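Local coordinates for protein putative acetyl-CoA acetyltransferase (Thermus thermophilus, PDB 1ULQ) that probably acts as a thiolase, interconverting 3-oxoacyl-CoA plus CoA with a shortened acyl-CoA plus acetyl-CoA in lipid metabolism, at residues C[49-55]-C[80-86]; C[122-127]-C[139-144]; C[183-187]-C[339-343]; C[189-193]-C[224-229]. All coordinates share one frame; numbering follows the deposited sequence.

Contacts 1 and 2 follow each other along the chain, whereas contact 4 lies within the stretch that contact 3 closes. Contact 1 pairs the strands at the edge, within this chain, of the sheet of the N-terminal half; contact 2, with its centre about 24 Å from that of contact 1, is a separate hairpin, and both touch the second subunit. Contacts 3 and 4 share helix 178-197, their centres about 13 Å apart, and meet where Leu186 packs on Thr229. Contacts 1 and 3 are about 35 Å apart between centres. The first two contacts thus lie at subunit interfaces, while the last two pack one helix against loops, in contact 3 a loop of the C-terminal half.

Contact 1. Residues C[49-55]-C[80-86]; sequences EDVYAGC and VAGCTVN
Strands 50-54 and 81-86 form the parallel pair of a beta-alpha-beta crossover, connected through helix 66-73, at the edge, within this chain, of the sheet of the N-terminal half of the thiolase fold; Tyr52 pairs with Cys83 and Ala53 with Thr84. The strand axes differ in direction by only 15°. Backbone bonds alternate between the strands: Cys83 N donates to Val51 O at 2.9 Å, Ala53 N to Cys83 O at 3.1 Å, Val85 N to Ala53 O at 2.7 Å, and Cys55 N to Val85 O at 3.2 Å. On the face bearing Tyr52, Cys83 and Val85, Tyr52, with CG beside its own backbone N (chi1 -75°), holds its ring alongside the other two, CD2 4.1 Å from both Cys83 CB and Val85 CG1. Helix 91-104 covers this side through Ala95 and Gln98. The face bearing Val51, Ala53 and Thr84 turns to helix 66-73, where Leu71 touches both Val51 and Val80, while Val51 CG2 meets Val80 CG1 at 4.2 Å. Strand 81-86 is outermost within the chain, but residues 84-86 pair antiparallel with a strand of the second subunit, carrying the sheet across the interface. Asp50 forms a salt bridge with Arg87 of that subunit. Thr84 OG1 hydrogen-bonds Asn65 OD1 and Ala67 N, while its methyl CG2 lies 3.9 Å from Cys55 CB.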
loop_
_atom_site.group_PDB
_atom_site.type_symbol
_atom_site.label_atom_id
_atom_site.label_comp_id
_atom_site.label_asym_id
_atom_site.label_seq_id
_atom_site.Cartn_x
_atom_site.Cartn_y
_atom_site.Cartn_z
ATOM N N GLU C 49 -8.315 -14.925 36.405
ATOM C CA GLU C 49 -9.235 -15.754 35.641
ATOM C C GLU C 49 -9.282 -15.410 34.155
ATOM O O GLU C 49 -9.176 -16.286 33.295
ATOM C CB GLU C 49 -10.627 -15.594 36.237
ATOM C CG GLU C 49 -11.743 -16.305 35.521
ATOM C CD GLU C 49 -11.638 -17.798 35.634
ATOM O OE1 GLU C 49 -10.930 -18.282 36.546
ATOM O OE2 GLU C 49 -12.274 -18.487 34.812
ATOM N N ASP C 50 -9.437 -14.130 33.853
ATOM C CA ASP C 50 -9.536 -13.678 32.468
ATOM C C ASP C 50 -9.071 -12.221 32.403
ATOM O O ASP C 50 -9.059 -11.523 33.421
ATOM C CB ASP C 50 -11.003 -13.814 32.013
ATOM C CG ASP C 50 -11.207 -13.520 30.533
ATOM O OD1 ASP C 50 -10.219 -13.567 29.767
ATOM O OD2 ASP C 50 -12.371 -13.265 30.136
ATOM N N VAL C 51 -8.675 -11.759 31.223
ATOM C CA VAL C 51 -8.224 -10.375 31.087
ATOM C C VAL C 51 -8.976 -9.655 29.985
ATOM O O VAL C 51 -8.875 -10.005 28.815
ATOM C CB VAL C 51 -6.696 -10.290 30.791
ATOM C CG1 VAL C 51 -6.358 -8.939 30.204
ATOM C CG2 VAL C 51 -5.899 -10.482 32.068
ATOM N N TYR C 52 -9.750 -8.652 30.364
ATOM C CA TYR C 52 -10.489 -7.879 29.380
ATOM C C TYR C 52 -9.675 -6.637 29.075
ATOM O O TYR C 52 -9.067 -6.054 29.970
ATOM C CB TYR C 52 -11.868 -7.451 29.903
ATOM C CG TYR C 52 -12.896 -8.556 29.955
ATOM C CD1 TYR C 52 -13.285 -9.115 31.173
ATOM C CD2 TYR C 52 -13.507 -9.022 28.793
ATOM C CE1 TYR C 52 -14.261 -10.109 31.235
ATOM C CE2 TYR C 52 -14.486 -10.018 28.847
ATOM C CZ TYR C 52 -14.858 -10.553 30.072
ATOM O OH TYR C 52 -15.838 -11.519 30.146
ATOM N N ALA C 53 -9.662 -6.243 27.808
ATOM C CA ALA C 53 -8.935 -5.058 27.385
ATOM C C ALA C 53 -9.649 -4.361 26.235
ATOM O O ALA C 53 -10.139 -5.005 25.303
ATOM C CB ALA C 53 -7.530 -5.427 26.972
ATOM N N GLY C 54 -9.700 -3.037 26.307
ATOM C CA GLY C 54 -10.349 -2.261 25.265
ATOM C C GLY C 54 -9.358 -1.723 24.252
ATOM O O GLY C 54 -8.295 -1.224 24.620
ATOM N N CYS C 55 -9.707 -1.825 22.974
ATOM C CA CYS C 55 -8.844 -1.358 21.903
ATOM C C CYS C 55 -9.703 -0.930 20.709
ATOM O O CYS C 55 -10.421 -1.740 20.124
ATOM C CB CYS C 55 -7.888 -2.470 21.503
ATOM S SG CYS C 55 -6.577 -1.918 20.430
ATOM N N VAL C 80 -4.441 -18.258 32.097
ATOM C CA VAL C 80 -5.220 -17.019 32.124
ATOM C C VAL C 80 -5.846 -16.697 30.761
ATOM O O VAL C 80 -5.155 -16.626 29.742
ATOM C CB VAL C 80 -4.360 -15.811 32.547
ATOM C CG1 VAL C 80 -5.256 -14.599 32.764
ATOM C CG2 VAL C 80 -3.584 -16.140 33.803
ATOM N N ALA C 81 -7.159 -16.495 30.749
ATOM C CA ALA C 81 -7.852 -16.186 29.507
ATOM C C ALA C 81 -7.780 -14.705 29.203
ATOM O O ALA C 81 -7.322 -13.910 30.020
ATOM C CB ALA C 81 -9.304 -16.620 29.593
ATOM N N GLY C 82 -8.248 -14.340 28.016
ATOM C CA GLY C 82 -8.233 -12.946 27.615
ATOM C C GLY C 82 -9.133 -12.670 26.423
ATOM O O GLY C 82 -9.286 -13.511 25.535
ATOM N N CYS C 83 -9.725 -11.480 26.409
ATOM C CA CYS C 83 -10.613 -11.054 25.342
ATOM C C CYS C 83 -10.450 -9.558 25.167
ATOM O O CYS C 83 -10.190 -8.844 26.133
ATOM C CB CYS C 83 -12.053 -11.371 25.715
ATOM S SG CYS C 83 -13.269 -10.797 24.532
ATOM N N THR C 84 -10.596 -9.083 23.935
ATOM C CA THR C 84 -10.465 -7.663 23.641
ATOM C C THR C 84 -11.821 -7.053 23.272
ATOM O O THR C 84 -12.412 -7.385 22.244
ATOM C CB THR C 84 -9.476 -7.422 22.483
ATOM O OG1 THR C 84 -8.167 -7.854 22.867
ATOM C CG2 THR C 84 -9.418 -5.962 22.139
ATOM N N VAL C 85 -12.313 -6.156 24.117
ATOM C CA VAL C 85 -13.586 -5.502 23.870
ATOM C C VAL C 85 -13.394 -4.206 23.084
ATOM O O VAL C 85 -12.366 -3.539 23.209
ATOM C CB VAL C 85 -14.303 -5.191 25.197
ATOM C CG1 VAL C 85 -14.814 -6.488 25.812
ATOM C CG2 VAL C 85 -13.357 -4.482 26.158
ATOM N N ASN C 86 -14.381 -3.847 22.270
ATOM C CA ASN C 86 -14.284 -2.631 21.477
ATOM C C ASN C 86 -15.573 -1.847 21.329
ATOM O O ASN C 86 -16.438 -2.216 20.540
ATOM C CB ASN C 86 -13.752 -2.949 20.084
ATOM C CG ASN C 86 -13.849 -1.764 19.149
ATOM O OD1 ASN C 86 -13.826 -0.611 19.589
ATOM N ND2 ASN C 86 -13.942 -2.035 17.849
#

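Contact 2. Residues C[122-127]-C[139-144]; sequences APYAVP and VMYDTT
Met140 CE lies over one face of the Tyr124 ring, 3.4 Å from Tyr124 CG, at the apolar centre of a short beta hairpin made by strands 124-126 and 138-142. The methionine chain bends at its last torsion, bringing the methyl to the ring while its CG packs against Val126 CG2. On the other face of the hairpin, Pro127 CG approaches the edge of the Tyr141 ring, 4.2 Å from Tyr141 CE1. Ala125 and Tyr141 form a hydrogen-bonded antiparallel pair, Ala125 N to Tyr141 O at 2.8 Å and Tyr141 N to Ala125 O at 2.9 Å; Tyr124 and Asp142 form the next, non-hydrogen-bonded pair. The strands also join neighbours: Tyr124 and Val126 pair with a strand of the second subunit, Met140 with one of the third, an arrangement consistent with the tetramerisation loop of tetrameric thiolases. Asp142 OD2 accepts from Gly136 N of the third subunit. At the polar edge, Thr143 holds the carbonyl of Pro123: Thr143 N donates to Pro123 O at 3.1 Å, and Thr143 OG1, also bonded to Asn57, lies 2.9 Å from that same Pro123 O.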
loop_
_atom_site.group_PDB
_atom_site.type_symbol
_atom_site.label_atom_id
_atom_site.label_comp_id
_atom_site.label_asym_id
_atom_site.label_seq_id
_atom_site.Cartn_x
_atom_site.Cartn_y
_atom_site.Cartn_z
ATOM N N ALA C 122 -0.661 3.030 14.505
ATOM C CA ALA C 122 -1.828 2.505 13.809
ATOM C C ALA C 122 -1.447 2.310 12.338
ATOM O O ALA C 122 -0.988 3.245 11.681
ATOM C CB ALA C 122 -2.998 3.475 13.949
ATOM N N PRO C 123 -1.627 1.091 11.805
ATOM C CA PRO C 123 -1.289 0.787 10.414
ATOM C C PRO C 123 -2.220 1.397 9.383
ATOM O O PRO C 123 -3.077 2.226 9.704
ATOM C CB PRO C 123 -1.335 -0.732 10.382
ATOM C CG PRO C 123 -2.429 -1.028 11.320
ATOM C CD PRO C 123 -2.148 -0.106 12.480
ATOM N N TYR C 124 -2.026 0.990 8.133
ATOM C CA TYR C 124 -2.872 1.455 7.040
ATOM C C TYR C 124 -3.659 0.229 6.595
ATOM O O TYR C 124 -3.142 -0.891 6.673
ATOM C CB TYR C 124 -2.034 1.987 5.864
ATOM C CG TYR C 124 -1.275 3.271 6.132
ATOM C CD1 TYR C 124 0.114 3.275 6.261
ATOM C CD2 TYR C 124 -1.933 4.490 6.170
ATOM C CE1 TYR C 124 0.832 4.472 6.404
ATOM C CE2 TYR C 124 -1.225 5.688 6.312
ATOM C CZ TYR C 124 0.157 5.677 6.420
ATOM O OH TYR C 124 0.851 6.877 6.474
ATOM N N ALA C 125 -4.897 0.433 6.156
ATOM C CA ALA C 125 -5.722 -0.668 5.698
ATOM C C ALA C 125 -5.980 -0.520 4.203
ATOM O O ALA C 125 -6.355 0.552 3.738
ATOM C CB ALA C 125 -7.021 -0.692 6.456
ATOM N N VAL C 126 -5.767 -1.595 3.452
ATOM C CA VAL C 126 -5.962 -1.588 2.009
ATOM C C VAL C 126 -6.998 -2.630 1.635
ATOM O O VAL C 126 -6.887 -3.783 2.046
ATOM C CB VAL C 126 -4.659 -1.921 1.294
ATOM C CG1 VAL C 126 -4.913 -2.134 -0.176
ATOM C CG2 VAL C 126 -3.662 -0.811 1.516
ATOM N N PRO C 127 -7.998 -2.251 0.818
ATOM C CA PRO C 127 -9.082 -3.139 0.375
ATOM C C PRO C 127 -8.577 -4.326 -0.425
ATOM O O PRO C 127 -7.457 -4.306 -0.926
ATOM C CB PRO C 127 -9.948 -2.226 -0.484
ATOM C CG PRO C 127 -9.559 -0.848 -0.061
ATOM C CD PRO C 127 -8.090 -0.961 0.127
ATOM N N VAL C 139 -7.151 3.217 -2.209
ATOM C CA VAL C 139 -6.845 4.080 -1.083
ATOM C C VAL C 139 -6.298 3.310 0.092
ATOM O O VAL C 139 -6.779 2.226 0.405
ATOM C CB VAL C 139 -8.076 4.820 -0.599
ATOM C CG1 VAL C 139 -7.756 5.530 0.699
ATOM C CG2 VAL C 139 -8.508 5.820 -1.642
ATOM N N MET C 140 -5.275 3.863 0.732
ATOM C CA MET C 140 -4.710 3.230 1.918
ATOM C C MET C 140 -5.238 4.027 3.098
ATOM O O MET C 140 -4.758 5.124 3.356
ATOM C CB MET C 140 -3.189 3.288 1.906
ATOM C CG MET C 140 -2.548 2.313 0.934
ATOM S SD MET C 140 -0.781 1.998 1.250
ATOM C CE MET C 140 -0.547 2.796 2.798
ATOM N N TYR C 141 -6.239 3.486 3.797
ATOM C CA TYR C 141 -6.843 4.168 4.945
ATOM C C TYR C 141 -5.934 4.181 6.151
ATOM O O TYR C 141 -5.374 3.155 6.522
ATOM C CB TYR C 141 -8.177 3.514 5.347
ATOM C CG TYR C 141 -9.242 3.547 4.272
ATOM C CD1 TYR C 141 -9.391 2.490 3.389
ATOM C CD2 TYR C 141 -10.083 4.655 4.119
ATOM C CE1 TYR C 141 -10.344 2.529 2.377
ATOM C CE2 TYR C 141 -11.041 4.705 3.108
ATOM C CZ TYR C 141 -11.164 3.634 2.242
ATOM O OH TYR C 141 -12.103 3.650 1.239
ATOM N N ASP C 142 -5.795 5.352 6.760
ATOM C CA ASP C 142 -4.972 5.502 7.961
ATOM C C ASP C 142 -5.847 5.224 9.189
ATOM O O ASP C 142 -6.707 6.043 9.545
ATOM C CB ASP C 142 -4.395 6.916 8.021
ATOM C CG ASP C 142 -3.611 7.168 9.283
ATOM O OD1 ASP C 142 -2.953 6.225 9.779
ATOM O OD2 ASP C 142 -3.643 8.314 9.768
ATOM N N THR C 143 -5.627 4.068 9.819
ATOM C CA THR C 143 -6.429 3.647 10.972
ATOM C C THR C 143 -6.232 4.492 12.219
ATOM O O THR C 143 -6.853 4.235 13.250
ATOM C CB THR C 143 -6.182 2.161 11.349
ATOM O OG1 THR C 143 -4.888 2.013 11.936
ATOM C CG2 THR C 143 -6.248 1.292 10.128
ATOM N N THR C 144 -5.360 5.489 12.128
ATOM C CA THR C 144 -5.127 6.377 13.255
ATOM C C THR C 144 -6.312 7.316 13.291
ATOM O O THR C 144 -6.713 7.778 14.352
ATOM C CB THR C 144 -3.879 7.266 13.076
ATOM O OG1 THR C 144 -2.717 6.465 12.832
ATOM C CG2 THR C 144 -3.654 8.098 14.320
#

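Contact 3. Residues C[183-187]-C[339-343]; sequences RFALL and SMEDQ
Met340 reaches from a type I beta turn, Ser339 to Asp342, onto helix 178-197 and meets Arg183, Phe184 and Leu187, bringing a loop of the C-terminal half of the thiolase fold against a helix of the N-terminal half. Its CG sits between the backbone N and the carbonyl carbon (chi1 55°), the next bond runs extended, and the last one bends toward the helix; the terminal methyl is modelled too close to the helix backbone, and its exact place is doubtful. The sulfur comes to Phe184 from the side: Met340 SD is 3.7 Å from Phe184 CB and 5.4 Å from the centroid of the Phe184 ring, 79° off the ring normal, a Met-aromatic contact at the edge. Phe184 CG stands opposite its own backbone N (chi1 173°), a setting that directs the CD2 edge of the ring at Met340 CB, 3.7 Å away. The ring also packs against Ala326, Ala329 and Leu330 of helix 326-336 and against Ile352. One helical turn on, Leu187 leans toward the loop, its side chain about perpendicular to that of Met340, with Leu187 CD1 3.7 Å from Met340 O. Arg183 adds the aliphatic start of its side chain beside the less certain methyl. Glu341 folds back at its second torsion, and its OE1 comes to 3.7 Å from Leu187 CD1.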
loop_
_atom_site.group_PDB
_atom_site.type_symbol
_atom_site.label_atom_id
_atom_site.label_comp_id
_atom_site.label_asym_id
_atom_site.label_seq_id
_atom_site.Cartn_x
_atom_site.Cartn_y
_atom_site.Cartn_z
ATOM N N ARG C 183 -11.547 28.476 27.760
ATOM C CA ARG C 183 -11.417 28.675 29.196
ATOM C C ARG C 183 -11.430 27.289 29.839
ATOM O O ARG C 183 -10.623 26.987 30.719
ATOM C CB ARG C 183 -12.591 29.517 29.704
ATOM C CG ARG C 183 -12.394 30.189 31.048
ATOM C CD ARG C 183 -13.685 30.875 31.471
ATOM N NE ARG C 183 -14.176 31.804 30.447
ATOM C CZ ARG C 183 -15.410 31.779 29.935
ATOM N NH1 ARG C 183 -16.283 30.867 30.350
ATOM N NH2 ARG C 183 -15.777 32.667 29.007
ATOM N N PHE C 184 -12.347 26.441 29.386
ATOM C CA PHE C 184 -12.449 25.089 29.919
ATOM C C PHE C 184 -11.161 24.328 29.689
ATOM O O PHE C 184 -10.709 23.597 30.566
ATOM C CB PHE C 184 -13.606 24.335 29.273
ATOM C CG PHE C 184 -13.665 22.890 29.659
ATOM C CD1 PHE C 184 -12.823 21.962 29.061
ATOM C CD2 PHE C 184 -14.554 22.457 30.637
ATOM C CE1 PHE C 184 -12.862 20.621 29.426
ATOM C CE2 PHE C 184 -14.602 21.114 31.011
ATOM C CZ PHE C 184 -13.751 20.193 30.401
ATOM N N ALA C 185 -10.579 24.497 28.505
ATOM C CA ALA C 185 -9.333 23.827 28.147
ATOM C C ALA C 185 -8.164 24.314 29.005
ATOM O O ALA C 185 -7.347 23.515 29.456
ATOM C CB ALA C 185 -9.022 24.049 26.667
ATOM N N LEU C 186 -8.081 25.621 29.229
ATOM C CA LEU C 186 -7.003 26.169 30.040
ATOM C C LEU C 186 -7.016 25.535 31.424
ATOM O O LEU C 186 -5.949 25.290 31.995
ATOM C CB LEU C 186 -7.138 27.691 30.170
ATOM C CG LEU C 186 -6.095 28.412 31.035
ATOM C CD1 LEU C 186 -4.700 28.191 30.476
ATOM C CD2 LEU C 186 -6.427 29.894 31.088
ATOM N N LEU C 187 -8.213 25.268 31.955
ATOM C CA LEU C 187 -8.334 24.661 33.277
ATOM C C LEU C 187 -7.827 23.242 33.290
ATOM O O LEU C 187 -7.185 22.824 34.254
ATOM C CB LEU C 187 -9.780 24.638 33.764
ATOM C CG LEU C 187 -10.435 25.905 34.281
ATOM C CD1 LEU C 187 -11.593 25.464 35.168
ATOM C CD2 LEU C 187 -9.438 26.757 35.061
ATOM N N SER C 339 -21.080 23.751 36.730
ATOM C CA SER C 339 -20.094 24.721 36.266
ATOM C C SER C 339 -18.757 24.022 36.079
ATOM O O SER C 339 -18.416 23.142 36.858
ATOM C CB SER C 339 -19.934 25.847 37.287
ATOM O OG SER C 339 -18.875 26.719 36.918
ATOM N N MET C 340 -18.000 24.409 35.057
ATOM C CA MET C 340 -16.705 23.789 34.820
ATOM C C MET C 340 -15.763 24.069 35.979
ATOM O O MET C 340 -14.641 23.565 36.013
ATOM C CB MET C 340 -16.091 24.296 33.518
ATOM C CG MET C 340 -15.966 25.797 33.432
ATOM S SD MET C 340 -15.298 26.345 31.852
ATOM C CE MET C 340 -13.651 26.705 32.342
ATOM N N GLU C 341 -16.228 24.869 36.936
ATOM C CA GLU C 341 -15.426 25.204 38.109
ATOM C C GLU C 341 -15.670 24.207 39.254
ATOM O O GLU C 341 -14.968 24.233 40.268
ATOM C CB GLU C 341 -15.773 26.602 38.611
ATOM C CG GLU C 341 -15.904 27.681 37.551
ATOM C CD GLU C 341 -14.592 28.008 36.857
ATOM O OE1 GLU C 341 -13.521 27.633 37.402
ATOM O OE2 GLU C 341 -14.642 28.653 35.773
ATOM N N ASP C 342 -16.665 23.337 39.100
ATOM C CA ASP C 342 -16.987 22.365 40.142
ATOM C C ASP C 342 -15.738 21.601 40.582
ATOM O O ASP C 342 -15.040 20.994 39.766
ATOM C CB ASP C 342 -18.067 21.384 39.656
ATOM C CG ASP C 342 -18.767 20.658 40.814
ATOM O OD1 ASP C 342 -18.077 19.979 41.609
ATOM O OD2 ASP C 342 -20.010 20.769 40.924
ATOM N N GLN C 343 -15.462 21.638 41.880
ATOM C CA GLN C 343 -14.293 20.971 42.435
ATOM C C GLN C 343 -14.304 19.456 42.306
ATOM O O GLN C 343 -13.281 18.813 42.505
ATOM C CB GLN C 343 -14.117 21.384 43.898
ATOM C CG GLN C 343 -13.380 22.729 44.041
ATOM C CD GLN C 343 -13.556 23.390 45.414
ATOM O OE1 GLN C 343 -13.353 22.754 46.458
ATOM N NE2 GLN C 343 -13.928 24.676 45.414
#

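Contact 4. Residues C[189-193]-C[224-229]; sequences HQKAV and GPRRDT
In His189, chi1 of -82° puts the ring beside the residue's own backbone N, and the second torsion turns ND1 to Arg226 N of the loop 224-229; Arg226, bent at its third torsion, turns a face of its guanidinium to the CE1 side of the ring. The bond from Arg226 N to His189 ND1 is nearly straight, 3.2 Å long with an angle of 165° at the hydrogen and the donor in the ring plane. Since ND1 accepts, in a neutral ring the N-H proton would probably be on NE2. Ring and guanidinium planes are 49° apart, with Arg226 NH2 3.7 Å from His189 NE2. Thr229 OG1 lies above a face of the imidazole, 3.4 Å from His189 CG, and donates to Arg226 O at 3.0 Å across the type I turn 226-229. Farther along the helix, Pro225 CG meets Ala192 CB at 3.9 Å. Val193 CG1 rests on a face of the Arg227 guanidinium, 3.6 Å from Arg227 NH2, the group that also forms a salt bridge with Glu197. Ala353 and Leu354 pack beside His189, Ala192 and Pro225. This helix-to-turn junction probably belongs to the loop domain that thiolases insert between strands of the N-terminal half, here 110-118 and 256-266.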
loop_
_atom_site.group_PDB
_atom_site.type_symbol
_atom_site.label_atom_id
_atom_site.label_comp_id
_atom_site.label_asym_id
_atom_site.label_seq_id
_atom_site.Cartn_x
_atom_site.Cartn_y
_atom_site.Cartn_z
ATOM N N HIS C 189 -5.503 21.946 31.624
ATOM C CA HIS C 189 -4.053 22.001 31.681
ATOM C C HIS C 189 -3.543 22.389 33.052
ATOM O O HIS C 189 -2.625 21.772 33.576
ATOM C CB HIS C 189 -3.533 22.991 30.639
ATOM C CG HIS C 189 -3.426 22.418 29.259
ATOM N ND1 HIS C 189 -2.315 21.726 28.827
ATOM C CD2 HIS C 189 -4.305 22.402 28.232
ATOM C CE1 HIS C 189 -2.516 21.308 27.590
ATOM N NE2 HIS C 189 -3.716 21.706 27.205
ATOM N N GLN C 190 -4.145 23.419 33.635
ATOM C CA GLN C 190 -3.734 23.908 34.951
ATOM C C GLN C 190 -3.896 22.873 36.074
ATOM O O GLN C 190 -3.005 22.698 36.918
ATOM C CB GLN C 190 -4.503 25.187 35.267
ATOM C CG GLN C 190 -4.428 26.185 34.112
ATOM C CD GLN C 190 -5.011 27.529 34.460
ATOM O OE1 GLN C 190 -6.147 27.620 34.950
ATOM N NE2 GLN C 190 -4.242 28.592 34.204
ATOM N N LYS C 191 -5.025 22.178 36.070
ATOM C CA LYS C 191 -5.278 21.164 37.070
ATOM C C LYS C 191 -4.300 20.009 36.888
ATOM O O LYS C 191 -3.797 19.466 37.871
ATOM C CB LYS C 191 -6.733 20.690 36.966
ATOM C CG LYS C 191 -7.722 21.809 37.256
ATOM C CD LYS C 191 -9.141 21.320 37.439
ATOM C CE LYS C 191 -9.847 21.074 36.130
ATOM N NZ LYS C 191 -11.297 20.805 36.359
ATOM N N ALA C 192 -4.031 19.651 35.633
ATOM C CA ALA C 192 -3.100 18.567 35.310
ATOM C C ALA C 192 -1.676 18.918 35.746
ATOM O O ALA C 192 -1.008 18.136 36.429
ATOM C CB ALA C 192 -3.116 18.283 33.804
ATOM N N VAL C 193 -1.212 20.092 35.335
ATOM C CA VAL C 193 0.121 20.542 35.694
ATOM C C VAL C 193 0.258 20.568 37.207
ATOM O O VAL C 193 1.291 20.184 37.756
ATOM C CB VAL C 193 0.396 21.956 35.163
ATOM C CG1 VAL C 193 1.721 22.475 35.710
ATOM C CG2 VAL C 193 0.414 21.935 33.647
ATOM N N GLY C 224 1.675 15.405 27.706
ATOM C CA GLY C 224 0.664 16.294 27.168
ATOM C C GLY C 224 0.514 17.642 27.856
ATOM O O GLY C 224 0.597 18.673 27.192
ATOM N N PRO C 225 0.309 17.679 29.183
ATOM C CA PRO C 225 0.146 18.943 29.914
ATOM C C PRO C 225 1.225 19.993 29.646
ATOM O O PRO C 225 2.409 19.671 29.643
ATOM C CB PRO C 225 0.146 18.498 31.376
ATOM C CG PRO C 225 -0.354 17.098 31.311
ATOM C CD PRO C 225 0.340 16.538 30.116
ATOM N N ARG C 226 0.818 21.242 29.425
ATOM C CA ARG C 226 1.777 22.333 29.191
ATOM C C ARG C 226 1.591 23.453 30.222
ATOM O O ARG C 226 0.489 23.987 30.380
ATOM C CB ARG C 226 1.606 22.941 27.794
ATOM C CG ARG C 226 1.897 22.041 26.599
ATOM C CD ARG C 226 1.779 22.855 25.306
ATOM N NE ARG C 226 0.437 23.422 25.122
ATOM C CZ ARG C 226 -0.611 22.748 24.648
ATOM N NH1 ARG C 226 -0.480 21.476 24.299
ATOM N NH2 ARG C 226 -1.795 23.343 24.528
ATOM N N ARG C 227 2.664 23.814 30.913
ATOM C CA ARG C 227 2.589 24.871 31.911
ATOM C C ARG C 227 2.360 26.226 31.242
ATOM O O ARG C 227 1.698 27.106 31.795
ATOM C CB ARG C 227 3.885 24.903 32.742
ATOM C CG ARG C 227 3.953 26.036 33.778
ATOM C CD ARG C 227 5.199 25.983 34.678
ATOM N NE ARG C 227 5.053 25.081 35.821
ATOM C CZ ARG C 227 5.266 23.768 35.775
ATOM N NH1 ARG C 227 5.635 23.193 34.637
ATOM N NH2 ARG C 227 5.123 23.028 36.869
ATOM N N ASP C 228 2.892 26.376 30.036
ATOM C CA ASP C 228 2.779 27.626 29.295
ATOM C C ASP C 228 1.457 27.862 28.595
ATOM O O ASP C 228 1.324 28.832 27.855
ATOM C CB ASP C 228 3.892 27.723 28.255
ATOM C CG ASP C 228 3.743 26.697 27.143
ATOM O OD1 ASP C 228 3.673 25.486 27.445
ATOM O OD2 ASP C 228 3.703 27.099 25.962
ATOM N N THR C 229 0.485 26.982 28.803
ATOM C CA THR C 229 -0.816 27.153 28.161
ATOM C C THR C 229 -1.428 28.468 28.625
ATOM O O THR C 229 -1.573 28.705 29.825
ATOM C CB THR C 229 -1.789 26.023 28.525
ATOM O OG1 THR C 229 -1.276 24.769 28.062
ATOM C CG2 THR C 229 -3.128 26.267 27.881
#